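Local coordinates for protein uncharacterized HTH-type transcriptional regulator YydK (Bacillus subtilis subsp. subtilis, PDB 3BWG) that probably binds DNA and regulates transcription as a GntR-family protein, with a helix-turn-helix domain joined to a UTRA domain, at residues L102-P107 with D122-K127; A112-I117 with F216-I221. One frame throughout, in Å; residues are numbered along the deposited sequence.

Running from the N terminus, strand 95-105 leads through Pro107 into the short helix 109-114, and the chain then returns along strand 123-132. Contact 1 closes this loop of 14 residues by pairing 102-107 with 122-127 at one edge of the six-stranded antiparallel sheet of the UTRA domain. Contact 2 begins inside that loop and reaches about a hundred residues ahead, to strand 215-224, so the two contacts cross rather than nest. Contact 1 joins the outermost strand to its neighbour, and contact 2 seats the intervening helix on strand 215-224 further into the sheet. The contacts meet where Ile123 CG2 lies 3.5 Å from Ile117 CD1, with Leu115 and Pro107 packed beside them.

Contact 1: residues L102-P107 with D122-K127; sequences LDVRKP and DIYYVK
The guanidinium of Arg105 lies flat on the Tyr125 ring, the planes 17° apart and CZ 3.7 Å from the ring centroid, a cation-pi stack offset toward CD2. At the guanidinium edge the Asp103 carboxylate is gripped side-on: Arg105 NE meets Asp103 OD1 at 2.9 Å and Arg105 NH2 meets Asp103 OD2 at 3.0 Å, each oxygen using its syn lone pair. Arg105 NH2 also forms a salt bridge with Glu101, and together these bonds likely fix the rotation of the group over the ring. Arg105 gets there with CG anti to its backbone N (chi1 -168°) and a bend at chi3. The Tyr124 ring, on the other face of the sheet, is met obliquely by Val104 CG2, 3.6 Å from CE2, and by Leu102 CD1.

Between these two faces the strands run antiparallel. Asp103 with Tyr125 and Arg105 with Ile123 are hydrogen-bonded pairs; the straightest bond, Ile123 N to Arg105 O, spans 2.9 Å at 175°. Beyond the strand end, Lys106 NZ reaches Asp122 OD1 at 2.7 Å from above the carboxylate plane, a salt bridge; NZ also hydrogen-bonds to Asp120 O.

Strand 95-105 is the outermost, within this chain, of the antiparallel UTRA-domain sheet; its neighbour 123-132 also pairs with 135-145, whose Glu141 binds Tyr125 OH and whose Tyr143 meets the Tyr125 ring; Val157 of helix 154-157 packs on Leu102 and Val126.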
loop_
_atom_site.group_PDB
_atom_site.type_symbol
_atom_site.label_atom_id
_atom_site.label_comp_id
_atom_site.label_asym_id
_atom_site.label_seq_id
_atom_site.Cartn_x
_atom_site.Cartn_y
_atom_site.Cartn_z
ATOM N N LEU B 102 23.580 -9.019 16.022
ATOM C CA LEU B 102 24.003 -7.946 15.161
ATOM C C LEU B 102 25.440 -8.230 14.918
ATOM O O LEU B 102 26.201 -8.353 15.875
ATOM C CB LEU B 102 23.850 -6.575 15.840
ATOM C CG LEU B 102 24.544 -5.336 15.247
ATOM C CD1 LEU B 102 24.025 -4.909 13.866
ATOM C CD2 LEU B 102 24.476 -4.180 16.231
ATOM N N ASP B 103 25.817 -8.392 13.657
ATOM C CA ASP B 103 27.213 -8.585 13.322
ATOM C C ASP B 103 27.471 -8.218 11.862
ATOM O O ASP B 103 26.559 -7.814 11.148
ATOM C CB ASP B 103 27.655 -10.021 13.640
ATOM C CG ASP B 103 26.958 -11.051 12.791
ATOM O OD1 ASP B 103 26.404 -10.703 11.725
ATOM O OD2 ASP B 103 26.969 -12.229 13.181
ATOM N N VAL B 104 28.732 -8.324 11.456
ATOM C CA VAL B 104 29.116 -8.194 10.074
ATOM C C VAL B 104 29.355 -9.595 9.579
ATOM O O VAL B 104 29.942 -10.409 10.283
ATOM C CB VAL B 104 30.386 -7.357 9.897
ATOM C CG1 VAL B 104 30.730 -7.247 8.390
ATOM C CG2 VAL B 104 30.188 -6.004 10.534
ATOM N N ARG B 105 28.924 -9.842 8.342
ATOM C CA ARG B 105 28.644 -11.162 7.814
ATOM C C ARG B 105 28.644 -11.031 6.293
ATOM O O ARG B 105 28.318 -9.974 5.757
ATOM C CB ARG B 105 27.212 -11.457 8.279
ATOM C CG ARG B 105 26.688 -12.788 8.159
ATOM C CD ARG B 105 25.314 -12.811 8.793
ATOM N NE ARG B 105 25.362 -12.993 10.255
ATOM C CZ ARG B 105 24.654 -13.903 10.928
ATOM N NH1 ARG B 105 23.815 -14.730 10.284
ATOM N NH2 ARG B 105 24.757 -13.967 12.255
ATOM N N LYS B 106 28.984 -12.100 5.586
ATOM C CA LYS B 106 28.649 -12.199 4.173
ATOM C C LYS B 106 27.122 -12.442 4.004
ATOM O O LYS B 106 26.489 -13.051 4.869
ATOM C CB LYS B 106 29.490 -13.290 3.463
ATOM C CG LYS B 106 30.983 -13.105 3.612
ATOM C CD LYS B 106 31.429 -11.735 3.098
ATOM C CE LYS B 106 32.928 -11.604 3.181
ATOM N NZ LYS B 106 33.333 -10.208 2.828
ATOM N N PRO B 107 26.531 -11.932 2.901
ATOM C CA PRO B 107 25.085 -12.134 2.717
ATOM C C PRO B 107 24.767 -13.573 2.290
ATOM O O PRO B 107 25.586 -14.209 1.597
ATOM C CB PRO B 107 24.741 -11.187 1.540
ATOM C CG PRO B 107 26.068 -11.048 0.738
ATOM C CD PRO B 107 27.157 -11.142 1.808
ATOM N N ASP B 122 30.379 -7.250 2.286
ATOM C CA ASP B 122 29.912 -7.309 3.683
ATOM C C ASP B 122 28.505 -6.720 3.871
ATOM O O ASP B 122 28.150 -5.698 3.263
ATOM C CB ASP B 122 30.854 -6.522 4.592
ATOM C CG ASP B 122 32.189 -7.197 4.790
ATOM O OD1 ASP B 122 32.312 -8.398 4.473
ATOM O OD2 ASP B 122 33.113 -6.527 5.294
ATOM N N ILE B 123 27.691 -7.369 4.686
ATOM C CA ILE B 123 26.432 -6.760 5.107
ATOM C C ILE B 123 26.454 -6.680 6.630
ATOM O O ILE B 123 27.191 -7.468 7.245
ATOM C CB ILE B 123 25.165 -7.502 4.551
ATOM C CG1 ILE B 123 25.135 -9.011 4.870
ATOM C CG2 ILE B 123 25.103 -7.345 3.023
ATOM C CD1 ILE B 123 24.358 -9.424 6.128
ATOM N N TYR B 124 25.715 -5.721 7.215
ATOM C CA TYR B 124 25.278 -5.828 8.616
ATOM C C TYR B 124 24.067 -6.724 8.710
ATOM O O TYR B 124 23.103 -6.525 7.969
ATOM C CB TYR B 124 24.862 -4.491 9.198
ATOM C CG TYR B 124 26.009 -3.746 9.745
ATOM C CD1 TYR B 124 26.561 -2.667 9.046
ATOM C CD2 TYR B 124 26.596 -4.154 10.924
ATOM C CE1 TYR B 124 27.648 -1.983 9.552
ATOM C CE2 TYR B 124 27.712 -3.495 11.440
ATOM C CZ TYR B 124 28.223 -2.414 10.765
ATOM O OH TYR B 124 29.318 -1.770 11.289
ATOM N N TYR B 125 24.095 -7.681 9.639
ATOM C CA TYR B 125 22.964 -8.575 9.803
ATOM C C TYR B 125 22.282 -8.288 11.107
ATOM O O TYR B 125 22.935 -8.239 12.138
ATOM C CB TYR B 125 23.442 -10.031 9.787
ATOM C CG TYR B 125 22.409 -11.048 10.214
ATOM C CD1 TYR B 125 21.421 -11.465 9.321
ATOM C CD2 TYR B 125 22.436 -11.628 11.501
ATOM C CE1 TYR B 125 20.482 -12.380 9.689
ATOM C CE2 TYR B 125 21.490 -12.583 11.873
ATOM C CZ TYR B 125 20.508 -12.938 10.951
ATOM O OH TYR B 125 19.541 -13.876 11.229
ATOM N N VAL B 126 20.965 -8.127 11.081
ATOM C CA VAL B 126 20.253 -7.956 12.339
ATOM C C VAL B 126 19.100 -8.923 12.539
ATOM O O VAL B 126 18.375 -9.256 11.594
ATOM C CB VAL B 126 19.955 -6.439 12.724
ATOM C CG1 VAL B 126 20.544 -5.461 11.741
ATOM C CG2 VAL B 126 18.496 -6.168 13.125
ATOM N N LYS B 127 19.016 -9.470 13.743
ATOM C CA LYS B 127 17.959 -10.381 14.090
ATOM C C LYS B 127 17.345 -9.790 15.371
ATOM O O LYS B 127 18.071 -9.557 16.358
ATOM C CB LYS B 127 18.526 -11.778 14.336
ATOM C CG LYS B 127 17.438 -12.805 14.670
ATOM C CD LYS B 127 17.963 -14.129 15.259
ATOM C CE LYS B 127 18.438 -15.056 14.140
ATOM N NZ LYS B 127 18.904 -16.347 14.767
#

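Contact 2: residues A112-I117 with F216-I221; sequences AENLNI and FDYSKI
An amide stacked on an aromatic ring joins helix to strand. Asn114 lies over one face of Tyr218, its amide plane only 8° from the ring plane, with CG 3.6 Å from Tyr218 CE1. Asn114 CB makes a CH-pi contact, 3.8 Å from the centroid of the Tyr218 ring and 21° off its normal, while ND2 extends over CZ. Tyr218 presents this face with its CG anti to the backbone N.

Apolar packing comes from Leu115, whose CD2 branch reaches the strand backbone, 3.4 Å from Asp217 N, and touches Tyr218 CB at 4.0 Å.

The helix ends here in a Schellman motif: Asn116 takes a positive phi of 60°, and Ile117 N bonds back to Ala112 O at 2.7 Å, with a weak bond from Asn116 N to Glu113 O. The last turn of helix 109-114 thus rests on strand 215-224, within the antiparallel sheet of the UTRA domain, flanked there by 135-145 and 200-210.

Polar ends are held from outside the two segments. Tyr218 OH bonds to Glu205, and more weakly to Glu110, whose backbone oxygen accepts Asn114 ND2. Asn114 OD1 accepts a hydrogen bond from Arg74 NH2 of the second subunit, and that arginine also packs on Tyr218, bringing the stack to the dimer contact. An alanine in place of Tyr218 would remove the ring and its hydroxyl, and would probably leave the Asn114 amide without its flat support and loosen the seating of the helix end on the strand.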
loop_
_atom_site.group_PDB
_atom_site.type_symbol
_atom_site.label_atom_id
_atom_site.label_comp_id
_atom_site.label_asym_id
_atom_site.label_seq_id
_atom_site.Cartn_x
_atom_site.Cartn_y
_atom_site.Cartn_z
ATOM N N ALA B 112 21.812 -11.168 -1.082
ATOM C CA ALA B 112 22.750 -10.593 -2.068
ATOM C C ALA B 112 21.963 -10.158 -3.301
ATOM O O ALA B 112 22.181 -9.067 -3.846
ATOM C CB ALA B 112 23.820 -11.633 -2.467
ATOM N N GLU B 113 21.033 -11.015 -3.708
ATOM C CA GLU B 113 20.217 -10.795 -4.879
ATOM C C GLU B 113 19.238 -9.656 -4.625
ATOM O O GLU B 113 19.091 -8.777 -5.462
ATOM C CB GLU B 113 19.495 -12.093 -5.293
ATOM C CG GLU B 113 20.439 -13.183 -5.902
ATOM C CD GLU B 113 19.694 -14.485 -6.237
ATOM O OE1 GLU B 113 18.470 -14.563 -5.934
ATOM O OE2 GLU B 113 20.302 -15.456 -6.768
ATOM N N ASN B 114 18.575 -9.659 -3.469
ATOM C CA ASN B 114 17.681 -8.532 -3.131
ATOM C C ASN B 114 18.397 -7.170 -2.878
ATOM O O ASN B 114 17.863 -6.114 -3.159
ATOM C CB ASN B 114 16.762 -8.897 -1.976
ATOM C CG ASN B 114 15.749 -9.944 -2.357
ATOM O OD1 ASN B 114 14.646 -9.624 -2.780
ATOM N ND2 ASN B 114 16.120 -11.205 -2.224
ATOM N N LEU B 115 19.602 -7.210 -2.346
ATOM C CA LEU B 115 20.424 -6.010 -2.221
ATOM C C LEU B 115 21.195 -5.655 -3.488
ATOM O O LEU B 115 21.857 -4.630 -3.542
ATOM C CB LEU B 115 21.399 -6.178 -1.053
ATOM C CG LEU B 115 20.730 -6.214 0.319
ATOM C CD1 LEU B 115 21.796 -6.552 1.350
ATOM C CD2 LEU B 115 19.993 -4.849 0.632
ATOM N N ASN B 116 21.142 -6.522 -4.499
ATOM C CA ASN B 116 21.931 -6.346 -5.714
ATOM C C ASN B 116 23.407 -6.308 -5.489
ATOM O O ASN B 116 24.074 -5.463 -6.079
ATOM C CB ASN B 116 21.617 -4.986 -6.361
ATOM C CG ASN B 116 20.739 -5.108 -7.515
ATOM O OD1 ASN B 116 19.539 -5.416 -7.379
ATOM N ND2 ASN B 116 21.320 -4.914 -8.710
ATOM N N ILE B 117 23.933 -7.156 -4.627
ATOM C CA ILE B 117 25.373 -7.123 -4.369
ATOM C C ILE B 117 26.070 -8.442 -4.682
ATOM O O ILE B 117 25.432 -9.492 -4.861
ATOM C CB ILE B 117 25.692 -6.705 -2.927
ATOM C CG1 ILE B 117 24.908 -7.566 -1.914
ATOM C CG2 ILE B 117 25.463 -5.198 -2.776
ATOM C CD1 ILE B 117 25.257 -7.251 -0.454
ATOM N N PHE B 216 19.453 -0.740 -0.109
ATOM C CA PHE B 216 20.307 -0.631 1.092
ATOM C C PHE B 216 19.905 -1.584 2.229
ATOM O O PHE B 216 20.723 -1.861 3.115
ATOM C CB PHE B 216 20.403 0.829 1.619
ATOM C CG PHE B 216 19.126 1.357 2.257
ATOM C CD1 PHE B 216 18.887 1.210 3.627
ATOM C CD2 PHE B 216 18.188 2.021 1.492
ATOM C CE1 PHE B 216 17.732 1.690 4.237
ATOM C CE2 PHE B 216 16.994 2.515 2.089
ATOM C CZ PHE B 216 16.779 2.336 3.472
ATOM N N ASP B 217 18.663 -2.078 2.192
ATOM C CA ASP B 217 18.074 -2.884 3.299
ATOM C C ASP B 217 17.100 -3.936 2.729
ATOM O O ASP B 217 16.192 -3.602 1.992
ATOM C CB ASP B 217 17.373 -1.925 4.287
ATOM C CG ASP B 217 16.477 -2.630 5.336
ATOM O OD1 ASP B 217 16.497 -3.847 5.516
ATOM O OD2 ASP B 217 15.770 -1.913 6.055
ATOM N N TYR B 218 17.349 -5.211 3.010
ATOM C CA TYR B 218 16.442 -6.286 2.715
ATOM C C TYR B 218 16.068 -6.857 4.057
ATOM O O TYR B 218 16.950 -7.242 4.842
ATOM C CB TYR B 218 17.141 -7.366 1.876
ATOM C CG TYR B 218 16.330 -8.607 1.678
ATOM C CD1 TYR B 218 15.071 -8.542 1.070
ATOM C CD2 TYR B 218 16.823 -9.856 2.063
ATOM C CE1 TYR B 218 14.308 -9.679 0.895
ATOM C CE2 TYR B 218 16.088 -10.991 1.876
ATOM C CZ TYR B 218 14.838 -10.901 1.278
ATOM O OH TYR B 218 14.091 -12.051 1.055
ATOM N N SER B 219 14.768 -6.946 4.314
ATOM C CA SER B 219 14.287 -7.500 5.569
ATOM C C SER B 219 13.231 -8.593 5.347
ATOM O O SER B 219 12.510 -8.617 4.319
ATOM C CB SER B 219 13.762 -6.380 6.472
ATOM O OG SER B 219 12.499 -5.962 6.022
ATOM N N LYS B 220 13.175 -9.511 6.315
ATOM C CA LYS B 220 12.248 -10.633 6.339
ATOM C C LYS B 220 11.564 -10.587 7.675
ATOM O O LYS B 220 12.217 -10.723 8.705
ATOM C CB LYS B 220 13.028 -11.921 6.218
ATOM C CG LYS B 220 13.642 -12.064 4.829
ATOM C CD LYS B 220 14.879 -12.960 4.835
ATOM C CE LYS B 220 14.626 -14.330 5.408
ATOM N NZ LYS B 220 14.238 -15.282 4.338
ATOM N N ILE B 221 10.246 -10.392 7.671
ATOM C CA ILE B 221 9.515 -10.198 8.920
ATOM C C ILE B 221 8.263 -11.061 9.031
ATOM O O ILE B 221 7.477 -11.189 8.085
ATOM C CB ILE B 221 9.139 -8.750 9.090
ATOM C CG1 ILE B 221 10.386 -7.852 8.893
ATOM C CG2 ILE B 221 8.485 -8.531 10.511
ATOM C CD1 ILE B 221 10.181 -6.369 9.132
#